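Local coordinates for protein N5-Carboxyaminoimidazole ribonucleotide synthetase (Staphylococcus aureus subsp. aureus, PDB 3ORQ) that catalyses the ATP-dependent conversion of 5-aminoimidazole ribonucleotide and bicarbonate to N5-carboxyaminoimidazole ribonucleotide, a step of purine biosynthesis, at residues 20-25 and 47-52; 39-45 and 55-61; 67-72 and 92-96; 75-79 and 96-101. The contacts are given in a common frame with arbitrary orientation. Residue numbers count along the deposited sequence, not the author numbering.

All four contacts lie in the N-terminal preATP-grasp domain, built on a parallel sheet in the order 55-58, 37-42, 14-18, 76-79. Interaction 1 closes the chain from the glycine-rich turn after strand 14-18 onto the loop 47-52. Interaction 2 pairs strands 37-42 and 55-58; the two cross, since 39-45 lies within the loop of interaction 1 and 47-52 within that of interaction 2, and Gly20 N to Asp42 OD1, 2.7 Å, links them. Interaction 3 joins helices 64-73 and 86-95, closing a loop around strand 76-79; interaction 4 lays 96-101 beside that strand, closing a loop through helix 86-95. These two cross and share Tyr96. Leu67 and Leu70 pack on interaction 2, so helix 64-73 connects both pairs.

Interaction 1 (20-25 and 47-52); sequences GGQLGK and CPCRYV
Residues 20-25 pass from a loop into a helix that begins at Gln22, with Gly21 (-76/-165) as N-cap; Lys25 N bonds back to Gly21 O at 3.0 Å. Residues 47-52 coil tightly, a type I turn running from Cys47 to Arg50 (Arg50 N to Cys47 O, 3.1 Å). In register, Gly21 CA is 5.5 Å from Pro48 CA, and Lys25 CA 4.1 Å from Cys49 CA. One backbone hydrogen bond, Cys49 N to Gly20 O, 3.1 Å, joins the segments. No CB fits on Gly20 here: an ideal one would lie 2.7 Å from Cys47 SG. Pro48 CD comes within 3.1 Å of Gly20 O, and Cys49, chi1 t, sets SG 3.5 Å from Gly24 O and 3.7 Å from Lys25 CA. Lys25 extends all-trans past Pro48, CD to Pro48 O 3.7 Å, to bond Gln32 of the second subunit and Tyr341. Val52 CG2 lies 4.0 Å from Lys25 CG. Gly21 and Gly24 fit a Rossmann-type glycine-rich turn; Gln22, bonded to Lys343, has its side chain about 5 Å from the bound pyrophosphate. The loop covers the first turn of helix 22-33, while Cys49 touches Val40 of strand 37-42 and Cys47 touches Phe56 of strand 55-58.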
loop_
_atom_site.group_PDB
_atom_site.type_symbol
_atom_site.label_atom_id
_atom_site.label_comp_id
_atom_site.label_asym_id
_atom_site.label_seq_id
_atom_site.Cartn_x
_atom_site.Cartn_y
_atom_site.Cartn_z
ATOM N N GLY A 20 11.160 13.912 4.801
ATOM C CA GLY A 20 11.248 12.669 4.069
ATOM C C GLY A 20 11.474 11.466 4.941
ATOM O O GLY A 20 12.077 10.488 4.515
ATOM N N GLY A 21 10.989 11.516 6.166
ATOM C CA GLY A 21 11.125 10.406 7.083
ATOM C C GLY A 21 10.119 9.359 6.642
ATOM O O GLY A 21 9.580 9.426 5.528
ATOM N N GLN A 22 9.841 8.391 7.506
ATOM C CA GLN A 22 9.018 7.310 7.104
ATOM C C GLN A 22 7.576 7.758 6.940
ATOM O O GLN A 22 6.814 7.109 6.218
ATOM C CB GLN A 22 9.080 6.160 8.109
ATOM C CG GLN A 22 8.534 6.466 9.476
ATOM C CD GLN A 22 9.624 7.051 10.435
ATOM O OE1 GLN A 22 10.683 7.511 9.992
ATOM N NE2 GLN A 22 9.352 7.019 11.736
ATOM N N LEU A 23 7.193 8.810 7.644
ATOM C CA LEU A 23 5.818 9.302 7.540
ATOM C C LEU A 23 5.590 9.897 6.151
ATOM O O LEU A 23 4.558 9.649 5.543
ATOM C CB LEU A 23 5.484 10.322 8.613
ATOM C CG LEU A 23 5.574 9.936 10.092
ATOM C CD1 LEU A 23 5.155 11.211 10.944
ATOM C CD2 LEU A 23 4.701 8.793 10.457
ATOM N N GLY A 24 6.576 10.658 5.665
ATOM C CA GLY A 24 6.554 11.219 4.322
ATOM C C GLY A 24 6.520 10.088 3.311
ATOM O O GLY A 24 5.781 10.146 2.319
ATOM N N LYS A 25 7.262 9.019 3.591
ATOM C CA LYS A 25 7.404 7.921 2.655
ATOM C C LYS A 25 6.053 7.289 2.468
ATOM O O LYS A 25 5.592 7.042 1.359
ATOM C CB LYS A 25 8.403 6.875 3.224
ATOM C CG LYS A 25 8.480 5.518 2.411
ATOM C CD LYS A 25 9.377 4.450 3.098
ATOM C CE LYS A 25 9.492 3.248 2.168
ATOM N NZ LYS A 25 10.348 2.212 2.737
ATOM N N CYS A 47 17.220 10.045 3.199
ATOM C CA CYS A 47 15.865 9.993 3.717
ATOM C C CYS A 47 15.080 8.875 3.032
ATOM O O CYS A 47 15.150 8.732 1.824
ATOM C CB CYS A 47 15.145 11.330 3.579
ATOM S SG CYS A 47 14.687 11.848 1.891
ATOM N N PRO A 48 14.301 8.106 3.823
ATOM C CA PRO A 48 13.451 6.998 3.383
ATOM C C PRO A 48 12.480 7.343 2.233
ATOM O O PRO A 48 12.078 6.449 1.506
ATOM C CB PRO A 48 12.632 6.649 4.635
ATOM C CG PRO A 48 13.444 7.218 5.823
ATOM C CD PRO A 48 14.219 8.384 5.272
ATOM N N CYS A 49 12.090 8.606 2.086
ATOM C CA CYS A 49 11.037 8.966 1.114
ATOM C C CYS A 49 11.651 9.262 -0.267
ATOM O O CYS A 49 10.946 9.396 -1.260
ATOM C CB CYS A 49 10.264 10.199 1.626
ATOM S SG CYS A 49 8.799 10.744 0.645
ATOM N N ARG A 50 12.974 9.311 -0.334
ATOM C CA ARG A 50 13.638 9.841 -1.520
ATOM C C ARG A 50 13.309 9.108 -2.800
ATOM O O ARG A 50 13.162 9.731 -3.848
ATOM C CB ARG A 50 15.154 9.878 -1.332
ATOM C CG ARG A 50 15.855 10.237 -2.626
ATOM C CD ARG A 50 17.308 10.564 -2.410
ATOM N NE ARG A 50 17.921 11.002 -3.651
ATOM C CZ ARG A 50 19.236 11.131 -3.830
ATOM N NH1 ARG A 50 20.090 10.869 -2.835
ATOM N NH2 ARG A 50 19.696 11.491 -5.014
ATOM N N TYR A 51 13.181 7.790 -2.723
ATOM C CA TYR A 51 12.875 7.003 -3.938
ATOM C C TYR A 51 11.424 6.574 -4.126
ATOM O O TYR A 51 11.152 5.660 -4.897
ATOM C CB TYR A 51 13.831 5.805 -4.018
ATOM C CG TYR A 51 15.268 6.269 -4.018
ATOM C CD1 TYR A 51 15.865 6.732 -5.181
ATOM C CD2 TYR A 51 15.988 6.320 -2.836
ATOM C CE1 TYR A 51 17.205 7.187 -5.185
ATOM C CE2 TYR A 51 17.319 6.751 -2.814
ATOM C CZ TYR A 51 17.914 7.177 -3.991
ATOM O OH TYR A 51 19.195 7.629 -3.944
ATOM N N VAL A 52 10.500 7.196 -3.381
ATOM C CA VAL A 52 9.093 7.165 -3.752
ATOM C C VAL A 52 8.552 8.592 -4.065
ATOM O O VAL A 52 7.351 8.896 -3.863
ATOM C CB VAL A 52 8.270 6.468 -2.646
ATOM C CG1 VAL A 52 8.577 4.986 -2.620
ATOM C CG2 VAL A 52 8.524 7.086 -1.286
#

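Interaction 2 (39-45 and 55-61); sequences VVLDPSE and EFIQAKY
Leu41 and Ile57 form the apolar centre of a parallel strand pair at one edge of the Rossmann-like sheet, Leu41 CD1 lying 4.0 Å from Ile57 CG2. On the same face, Val39 CG1 meets Ile57 CD1 at 3.9 Å, and helix 64-73 covers this side through Ala66, Leu67 and Leu70. Val40 and Phe56 occupy the opposite face, Val40 CG1 to Phe56 CD1 4.0 Å. The axes of 39-42 and 55-58 approach to 4.8 Å and cross at -20°. In register are Val39 with Glu55, Val40 with Phe56 and Leu41 with Ile57, their CA atoms 4.6 to 5.1 Å apart. The hydrogen bonds of the parallel ladder run Val40 N to Glu55 O, 3.0 Å; Ile57 N to Val40 O, 2.8 Å; and Asp42 N to Ile57 O, 3.2 Å. Beyond it, Ala59 N bonds Asp42 O at 3.3 Å. At the C-terminal ends, Pro43 CD sits over the Tyr61 ring in a CH-pi contact, 3.8 Å from its centroid, and Gln58 NE2, on an extended t,t side chain, bonds Pro43 O at 2.9 Å. Asp42 OD2 accepts from Ser44 N at 2.8 Å, an Asx turn that bends the chain out of the strand. Asp42 OD1 also takes Gly20 N from the glycine-rich turn, and it accepts a hydrogen bond from Tyr61 OH at 2.7 Å.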
loop_
_atom_site.group_PDB
_atom_site.type_symbol
_atom_site.label_atom_id
_atom_site.label_comp_id
_atom_site.label_asym_id
_atom_site.label_seq_id
_atom_site.Cartn_x
_atom_site.Cartn_y
_atom_site.Cartn_z
ATOM N N VAL A 39 6.806 15.598 -4.834
ATOM C CA VAL A 39 8.100 16.258 -4.621
ATOM C C VAL A 39 8.383 16.275 -3.115
ATOM O O VAL A 39 7.541 16.681 -2.318
ATOM C CB VAL A 39 8.084 17.708 -5.163
ATOM C CG1 VAL A 39 9.385 18.386 -4.864
ATOM C CG2 VAL A 39 7.897 17.682 -6.673
ATOM N N VAL A 40 9.556 15.829 -2.705
ATOM C CA VAL A 40 9.809 15.770 -1.290
ATOM C C VAL A 40 11.075 16.601 -0.935
ATOM O O VAL A 40 12.068 16.605 -1.690
ATOM C CB VAL A 40 9.933 14.287 -0.776
ATOM C CG1 VAL A 40 11.092 13.555 -1.496
ATOM C CG2 VAL A 40 10.203 14.268 0.736
ATOM N N LEU A 41 11.007 17.299 0.203
ATOM C CA LEU A 41 12.105 18.140 0.695
ATOM C C LEU A 41 12.599 17.584 2.042
ATOM O O LEU A 41 11.821 17.375 2.986
ATOM C CB LEU A 41 11.657 19.608 0.846
ATOM C CG LEU A 41 12.747 20.641 1.173
ATOM C CD1 LEU A 41 12.432 22.054 0.623
ATOM C CD2 LEU A 41 13.041 20.688 2.662
ATOM N N ASP A 42 13.898 17.339 2.126
ATOM C CA ASP A 42 14.503 16.819 3.342
ATOM C C ASP A 42 15.998 17.164 3.247
ATOM O O ASP A 42 16.575 17.094 2.153
ATOM C CB ASP A 42 14.295 15.291 3.417
ATOM C CG ASP A 42 14.607 14.711 4.793
ATOM O OD1 ASP A 42 13.663 14.435 5.574
ATOM O OD2 ASP A 42 15.797 14.564 5.127
ATOM N N PRO A 43 16.639 17.487 4.382
ATOM C CA PRO A 43 18.098 17.751 4.399
ATOM C C PRO A 43 18.968 16.531 4.113
ATOM O O PRO A 43 20.129 16.666 3.710
ATOM C CB PRO A 43 18.351 18.253 5.845
ATOM C CG PRO A 43 17.160 17.689 6.663
ATOM C CD PRO A 43 16.002 17.750 5.697
ATOM N N SER A 44 18.413 15.333 4.301
ATOM C CA SER A 44 19.229 14.135 4.207
ATOM C C SER A 44 18.995 13.367 2.893
ATOM O O SER A 44 17.840 13.014 2.537
ATOM C CB SER A 44 18.997 13.240 5.420
ATOM O OG SER A 44 19.584 11.983 5.187
ATOM N N GLU A 45 20.087 13.090 2.188
ATOM C CA GLU A 45 20.004 12.389 0.920
ATOM C C GLU A 45 19.692 10.900 1.097
ATOM O O GLU A 45 19.390 10.202 0.117
ATOM C CB GLU A 45 21.312 12.546 0.125
ATOM C CG GLU A 45 22.437 11.653 0.603
ATOM C CD GLU A 45 23.753 11.939 -0.107
ATOM O OE1 GLU A 45 23.750 12.757 -1.069
ATOM O OE2 GLU A 45 24.787 11.354 0.306
ATOM N N GLU A 55 10.465 13.894 -7.464
ATOM C CA GLU A 55 11.555 14.810 -7.362
ATOM C C GLU A 55 11.992 14.942 -5.908
ATOM O O GLU A 55 11.170 14.902 -5.001
ATOM C CB GLU A 55 11.068 16.130 -7.930
ATOM C CG GLU A 55 12.097 17.155 -8.217
ATOM C CD GLU A 55 11.584 18.167 -9.233
ATOM O OE1 GLU A 55 10.531 17.922 -9.901
ATOM O OE2 GLU A 55 12.253 19.201 -9.353
ATOM N N PHE A 56 13.294 15.082 -5.692
ATOM C CA PHE A 56 13.842 15.215 -4.363
ATOM C C PHE A 56 14.590 16.555 -4.291
ATOM O O PHE A 56 15.445 16.839 -5.139
ATOM C CB PHE A 56 14.767 14.031 -4.052
ATOM C CG PHE A 56 15.575 14.215 -2.811
ATOM C CD1 PHE A 56 14.962 14.409 -1.605
ATOM C CD2 PHE A 56 16.975 14.215 -2.857
ATOM C CE1 PHE A 56 15.731 14.620 -0.444
ATOM C CE2 PHE A 56 17.749 14.422 -1.689
ATOM C CZ PHE A 56 17.135 14.617 -0.510
ATOM N N ILE A 57 14.219 17.390 -3.326
ATOM C CA ILE A 57 14.897 18.640 -3.064
ATOM C C ILE A 57 15.635 18.492 -1.719
ATOM O O ILE A 57 15.010 18.385 -0.647
ATOM C CB ILE A 57 13.954 19.807 -2.945
ATOM C CG1 ILE A 57 13.214 20.087 -4.269
ATOM C CG2 ILE A 57 14.723 21.060 -2.482
ATOM C CD1 ILE A 57 12.063 21.130 -4.109
ATOM N N GLN A 58 16.966 18.453 -1.786
ATOM C CA GLN A 58 17.767 18.331 -0.574
ATOM C C GLN A 58 18.020 19.754 -0.043
ATOM O O GLN A 58 18.685 20.557 -0.704
ATOM C CB GLN A 58 19.096 17.595 -0.843
ATOM C CG GLN A 58 19.944 17.459 0.429
ATOM C CD GLN A 58 21.246 16.633 0.265
ATOM O OE1 GLN A 58 21.671 16.311 -0.841
ATOM N NE2 GLN A 58 21.865 16.293 1.394
ATOM N N ALA A 59 17.460 20.052 1.121
ATOM C CA ALA A 59 17.635 21.331 1.766
ATOM C C ALA A 59 17.143 21.262 3.208
ATOM O O ALA A 59 16.334 20.414 3.554
ATOM C CB ALA A 59 16.885 22.409 0.992
ATOM N N LYS A 60 17.632 22.158 4.049
ATOM C CA LYS A 60 17.152 22.250 5.432
ATOM C C LYS A 60 15.734 22.804 5.484
ATOM O O LYS A 60 15.270 23.481 4.554
ATOM C CB LYS A 60 18.088 23.120 6.289
ATOM C CG LYS A 60 19.525 22.620 6.333
ATOM C CD LYS A 60 20.358 23.419 7.307
ATOM C CE LYS A 60 21.710 22.763 7.422
ATOM N NZ LYS A 60 22.425 23.242 8.637
ATOM N N TYR A 61 15.052 22.527 6.582
ATOM C CA TYR A 61 13.665 22.965 6.738
ATOM C C TYR A 61 13.509 24.480 6.970
ATOM O O TYR A 61 12.423 25.021 6.820
ATOM C CB TYR A 61 12.992 22.174 7.847
ATOM C CG TYR A 61 13.059 20.664 7.692
ATOM C CD1 TYR A 61 12.467 20.015 6.605
ATOM C CD2 TYR A 61 13.711 19.881 8.653
ATOM C CE1 TYR A 61 12.508 18.606 6.483
ATOM C CE2 TYR A 61 13.749 18.478 8.554
ATOM C CZ TYR A 61 13.136 17.851 7.460
ATOM O OH TYR A 61 13.211 16.475 7.351
#

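Interaction 3 (67-72 and 92-96); sequences LNQLGQ and LCEKY
Tyr96 lays one face of its ring on Gly71, whose CA stands 3.6 Å from the ring centroid and 10° off its normal, a CH-pi contact. The absence of a side chain makes room: an ideal CB on Gly71 would be 2.6 Å from Tyr96 CD2. Residues 67-72 are helical throughout, within helix 64-73; residues 92-96 lead out of helix 86-95, with Tyr96 N bonded to Leu92 O at 2.8 Å before Tyr96 itself turns extended (phi/psi -125/179). CA atoms come nearest at Gly71 and Tyr96, 6.0 Å, and at Asn68 and Leu92, 7.3 Å. Tyr96 has chi1 m (-51°) and chi2 -81°, which points its hydroxyl at Asn68: OH donates to Asn68 OD1 at 2.7 Å, near the ring plane. Asn68 ND2 is held by Glu64 O in its own helix. Leu92, chi1 m and chi2 t, fills the inner end, CD1 3.9 Å from Leu67 CB and CD2 3.8 Å from Leu67 O. There Leu67 also touches Leu41 and Ile18 of the sheet. Lys95 reaches along the outside with chi1 to chi3 trans, and its NZ donates to Tyr96 OH at 3.1 Å. The two helices of this Rossmann-like domain are thus joined by leucines toward the sheet and by a polar chain at the surface, in which the tyrosine hydroxyl donates a hydrogen bond to Asn68 and accepts one from Lys95.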
loop_
_atom_site.group_PDB
_atom_site.type_symbol
_atom_site.label_atom_id
_atom_site.label_comp_id
_atom_site.label_asym_id
_atom_site.label_seq_id
_atom_site.Cartn_x
_atom_site.Cartn_y
_atom_site.Cartn_z
ATOM N N LEU A 67 12.326 26.002 0.092
ATOM C CA LEU A 67 10.890 25.860 0.366
ATOM C C LEU A 67 10.078 26.546 -0.752
ATOM O O LEU A 67 9.056 26.012 -1.192
ATOM C CB LEU A 67 10.504 26.369 1.760
ATOM C CG LEU A 67 11.055 25.620 2.987
ATOM C CD1 LEU A 67 10.932 26.489 4.254
ATOM C CD2 LEU A 67 10.377 24.247 3.199
ATOM N N ASN A 68 10.568 27.688 -1.255
ATOM C CA ASN A 68 9.918 28.311 -2.387
ATOM C C ASN A 68 9.956 27.524 -3.704
ATOM O O ASN A 68 8.959 27.481 -4.432
ATOM C CB ASN A 68 10.375 29.737 -2.572
ATOM C CG ASN A 68 9.480 30.697 -1.839
ATOM O OD1 ASN A 68 8.460 31.147 -2.393
ATOM N ND2 ASN A 68 9.824 30.999 -0.567
ATOM N N GLN A 69 11.107 26.921 -4.002
ATOM C CA GLN A 69 11.202 25.983 -5.101
ATOM C C GLN A 69 10.204 24.830 -4.946
ATOM O O GLN A 69 9.565 24.423 -5.910
ATOM C CB GLN A 69 12.636 25.470 -5.260
ATOM C CG GLN A 69 13.533 26.450 -6.045
ATOM C CD GLN A 69 12.970 26.767 -7.457
ATOM O OE1 GLN A 69 12.373 27.826 -7.686
ATOM N NE2 GLN A 69 13.152 25.833 -8.390
ATOM N N LEU A 70 10.043 24.330 -3.730
ATOM C CA LEU A 70 9.038 23.322 -3.480
ATOM C C LEU A 70 7.641 23.830 -3.863
ATOM O O LEU A 70 6.892 23.147 -4.572
ATOM C CB LEU A 70 9.063 22.858 -2.035
ATOM C CG LEU A 70 8.036 21.768 -1.726
ATOM C CD1 LEU A 70 8.393 20.471 -2.459
ATOM C CD2 LEU A 70 8.025 21.527 -0.266
ATOM N N GLY A 71 7.306 25.045 -3.430
ATOM C CA GLY A 71 6.023 25.641 -3.765
ATOM C C GLY A 71 5.830 25.889 -5.242
ATOM O O GLY A 71 4.717 25.755 -5.736
ATOM N N GLN A 72 6.896 26.272 -5.953
ATOM C CA GLN A 72 6.819 26.483 -7.391
ATOM C C GLN A 72 6.483 25.181 -8.145
ATOM O O GLN A 72 5.903 25.224 -9.226
ATOM C CB GLN A 72 8.129 27.062 -7.944
ATOM C CG GLN A 72 8.302 28.578 -7.736
ATOM C CD GLN A 72 7.335 29.405 -8.596
ATOM O OE1 GLN A 72 7.339 29.294 -9.831
ATOM N NE2 GLN A 72 6.506 30.236 -7.946
ATOM N N LEU A 92 4.790 30.818 3.295
ATOM C CA LEU A 92 4.475 29.848 2.250
ATOM C C LEU A 92 2.965 29.676 2.032
ATOM O O LEU A 92 2.536 29.558 0.900
ATOM C CB LEU A 92 5.077 28.494 2.590
ATOM C CG LEU A 92 6.528 28.173 2.259
ATOM C CD1 LEU A 92 6.771 26.713 2.652
ATOM C CD2 LEU A 92 6.901 28.406 0.766
ATOM N N CYS A 93 2.179 29.679 3.116
ATOM C CA CYS A 93 0.727 29.563 3.036
ATOM C C CYS A 93 0.193 30.719 2.272
ATOM O O CYS A 93 -0.818 30.590 1.589
ATOM C CB CYS A 93 0.071 29.634 4.415
ATOM S SG CYS A 93 0.361 28.218 5.357
ATOM N N GLU A 94 0.879 31.852 2.407
ATOM C CA GLU A 94 0.396 33.090 1.797
ATOM C C GLU A 94 0.650 33.085 0.290
ATOM O O GLU A 94 -0.084 33.724 -0.437
ATOM C CB GLU A 94 0.988 34.348 2.485
ATOM C CG GLU A 94 0.549 34.530 3.965
ATOM C CD GLU A 94 1.404 35.557 4.779
ATOM O OE1 GLU A 94 2.493 35.996 4.325
ATOM O OE2 GLU A 94 0.979 35.929 5.887
ATOM N N LYS A 95 1.662 32.363 -0.173
ATOM C CA LYS A 95 1.983 32.363 -1.586
ATOM C C LYS A 95 1.518 31.099 -2.319
ATOM O O LYS A 95 1.227 31.147 -3.506
ATOM C CB LYS A 95 3.489 32.536 -1.776
ATOM C CG LYS A 95 3.898 32.854 -3.201
ATOM C CD LYS A 95 5.410 33.144 -3.315
ATOM C CE LYS A 95 5.775 33.619 -4.736
ATOM N NZ LYS A 95 7.139 33.172 -5.179
ATOM N N TYR A 96 1.443 29.971 -1.618
ATOM C CA TYR A 96 1.066 28.707 -2.242
ATOM C C TYR A 96 -0.104 28.043 -1.553
ATOM O O TYR A 96 -0.591 28.536 -0.580
ATOM C CB TYR A 96 2.260 27.755 -2.243
ATOM C CG TYR A 96 3.507 28.384 -2.804
ATOM C CD1 TYR A 96 3.702 28.467 -4.198
ATOM C CD2 TYR A 96 4.494 28.919 -1.947
ATOM C CE1 TYR A 96 4.845 29.087 -4.731
ATOM C CE2 TYR A 96 5.635 29.521 -2.462
ATOM C CZ TYR A 96 5.804 29.618 -3.856
ATOM O OH TYR A 96 6.939 30.216 -4.373
#

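Interaction 4 (75-79 and 96-101); sequences DVITY and YNIPQG
Returning through helix 86-95, the irregular segment 96-101 runs alongside strand 76-79 in the same direction, as in a beta-alpha-beta crossover. CA atoms are 5.0 Å apart at Val76 and Asn97, 5.2 Å at Ile77 and Ile98. One backbone bond, Ile77 N to Asn97 O, 2.9 Å, joins them. Ile77 is the main bump, wedged between Tyr96 CB, 4.3 Å from its CD1, and Ile98 CG1, 4.0 Å from its CB. Val76 CG2 rests on Pro99 CD at 3.7 Å. Asn97, chi1 t, swings ND2 back to bond Asp75 O at 3.0 Å. A type I turn, Ile98 to Gly101, pushes Gln100 at the strand: OE1 accepts from Thr78 OG1 at 2.6 Å, while NE2 lies over the Tyr79 ring, 3.5 Å from CZ. Water 2 fills the hollow, bonding Ile77 O (2.7 Å), Gln100 N (3.1 Å) and Gln100 OE1 (2.7 Å), which thus accepts twice. The segment flanks strand 76-79 on the side away from strand 14-18, with Ile98 against helix 86-95 and Gln100 against helix 290-298.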
loop_
_atom_site.group_PDB
_atom_site.type_symbol
_atom_site.label_atom_id
_atom_site.label_comp_id
_atom_site.label_asym_id
_atom_site.label_seq_id
_atom_site.Cartn_x
_atom_site.Cartn_y
_atom_site.Cartn_z
ATOM N N ASP A 75 1.136 21.671 -6.466
ATOM C CA ASP A 75 -0.210 22.254 -6.450
ATOM C C ASP A 75 -0.768 22.308 -5.031
ATOM O O ASP A 75 -1.719 23.055 -4.748
ATOM C CB ASP A 75 -1.132 21.438 -7.350
ATOM C CG ASP A 75 -0.635 21.385 -8.765
ATOM O OD1 ASP A 75 -0.637 22.432 -9.436
ATOM O OD2 ASP A 75 -0.199 20.322 -9.213
ATOM N N VAL A 76 -0.193 21.492 -4.150
ATOM C CA VAL A 76 -0.532 21.517 -2.719
ATOM C C VAL A 76 0.705 21.167 -1.932
ATOM O O VAL A 76 1.514 20.382 -2.391
ATOM C CB VAL A 76 -1.717 20.548 -2.364
ATOM C CG1 VAL A 76 -1.339 19.110 -2.586
ATOM C CG2 VAL A 76 -2.136 20.728 -0.943
ATOM N N ILE A 77 0.868 21.742 -0.749
ATOM C CA ILE A 77 2.027 21.385 0.100
ATOM C C ILE A 77 1.541 20.913 1.460
ATOM O O ILE A 77 0.661 21.533 2.058
ATOM C CB ILE A 77 3.024 22.543 0.261
ATOM C CG1 ILE A 77 3.689 22.898 -1.064
ATOM C CG2 ILE A 77 4.098 22.220 1.257
ATOM C CD1 ILE A 77 4.324 24.237 -1.005
ATOM N N THR A 78 2.074 19.780 1.904
ATOM C CA THR A 78 1.785 19.254 3.248
ATOM C C THR A 78 3.115 18.994 3.940
ATOM O O THR A 78 4.178 19.196 3.359
ATOM C CB THR A 78 0.935 17.960 3.212
ATOM O OG1 THR A 78 0.619 17.535 4.553
ATOM C CG2 THR A 78 1.660 16.822 2.443
ATOM N N TYR A 79 3.071 18.590 5.197
ATOM C CA TYR A 79 4.305 18.436 5.937
ATOM C C TYR A 79 4.177 17.181 6.716
ATOM O O TYR A 79 3.063 16.769 7.078
ATOM C CB TYR A 79 4.585 19.625 6.887
ATOM C CG TYR A 79 3.382 20.118 7.632
ATOM C CD1 TYR A 79 2.923 19.466 8.773
ATOM C CD2 TYR A 79 2.692 21.244 7.203
ATOM C CE1 TYR A 79 1.757 19.911 9.445
ATOM C CE2 TYR A 79 1.539 21.724 7.914
ATOM C CZ TYR A 79 1.098 21.042 9.006
ATOM O OH TYR A 79 0.013 21.493 9.668
ATOM N N TYR A 96 1.443 29.971 -1.618
ATOM C CA TYR A 96 1.066 28.707 -2.242
ATOM C C TYR A 96 -0.104 28.043 -1.553
ATOM O O TYR A 96 -0.591 28.536 -0.580
ATOM C CB TYR A 96 2.260 27.755 -2.243
ATOM C CG TYR A 96 3.507 28.384 -2.804
ATOM C CD1 TYR A 96 3.702 28.467 -4.198
ATOM C CD2 TYR A 96 4.494 28.919 -1.947
ATOM C CE1 TYR A 96 4.845 29.087 -4.731
ATOM C CE2 TYR A 96 5.635 29.521 -2.462
ATOM C CZ TYR A 96 5.804 29.618 -3.856
ATOM O OH TYR A 96 6.939 30.216 -4.373
ATOM N N ASN A 97 -0.530 26.890 -2.061
ATOM C CA ASN A 97 -1.711 26.202 -1.530
ATOM C C ASN A 97 -1.357 25.184 -0.438
ATOM O O ASN A 97 -0.782 24.087 -0.733
ATOM C CB ASN A 97 -2.479 25.539 -2.669
ATOM C CG ASN A 97 -3.674 24.759 -2.182
ATOM O OD1 ASN A 97 -4.386 25.213 -1.303
ATOM N ND2 ASN A 97 -3.885 23.568 -2.734
ATOM N N ILE A 98 -1.676 25.561 0.800
ATOM C CA ILE A 98 -1.399 24.746 1.987
ATOM C C ILE A 98 -2.642 24.807 2.894
ATOM O O ILE A 98 -2.703 25.605 3.834
ATOM C CB ILE A 98 -0.164 25.250 2.775
ATOM C CG1 ILE A 98 1.009 25.598 1.811
ATOM C CG2 ILE A 98 0.310 24.213 3.870
ATOM C CD1 ILE A 98 2.358 25.930 2.537
ATOM N N PRO A 99 -3.636 23.974 2.603
ATOM C CA PRO A 99 -4.889 24.054 3.317
ATOM C C PRO A 99 -4.702 23.802 4.815
ATOM O O PRO A 99 -5.531 24.225 5.605
ATOM C CB PRO A 99 -5.732 22.953 2.686
ATOM C CG PRO A 99 -5.093 22.655 1.393
ATOM C CD PRO A 99 -3.646 22.931 1.560
ATOM N N GLN A 100 -3.619 23.121 5.188
ATOM C CA GLN A 100 -3.287 22.917 6.608
ATOM C C GLN A 100 -2.938 24.191 7.373
ATOM O O GLN A 100 -3.023 24.212 8.615
ATOM C CB GLN A 100 -2.133 21.908 6.735
ATOM C CG GLN A 100 -2.557 20.475 6.568
ATOM C CD GLN A 100 -1.351 19.554 6.497
ATOM O OE1 GLN A 100 -0.579 19.593 5.530
ATOM N NE2 GLN A 100 -1.158 18.750 7.544
ATOM N N GLY A 101 -2.568 25.267 6.667
ATOM C CA GLY A 101 -2.319 26.575 7.344
ATOM C C GLY A 101 -1.055 26.489 8.183
ATOM O O GLY A 101 -0.254 25.546 8.011
HETATM O O HOH W 1 0.407 25.796 -4.657
HETATM O O HOH W 2 -1.505 21.373 3.653
HETATM O O HOH W 3 -0.275 24.189 10.534
HETATM O O HOH W 4 0.647 16.784 8.482
#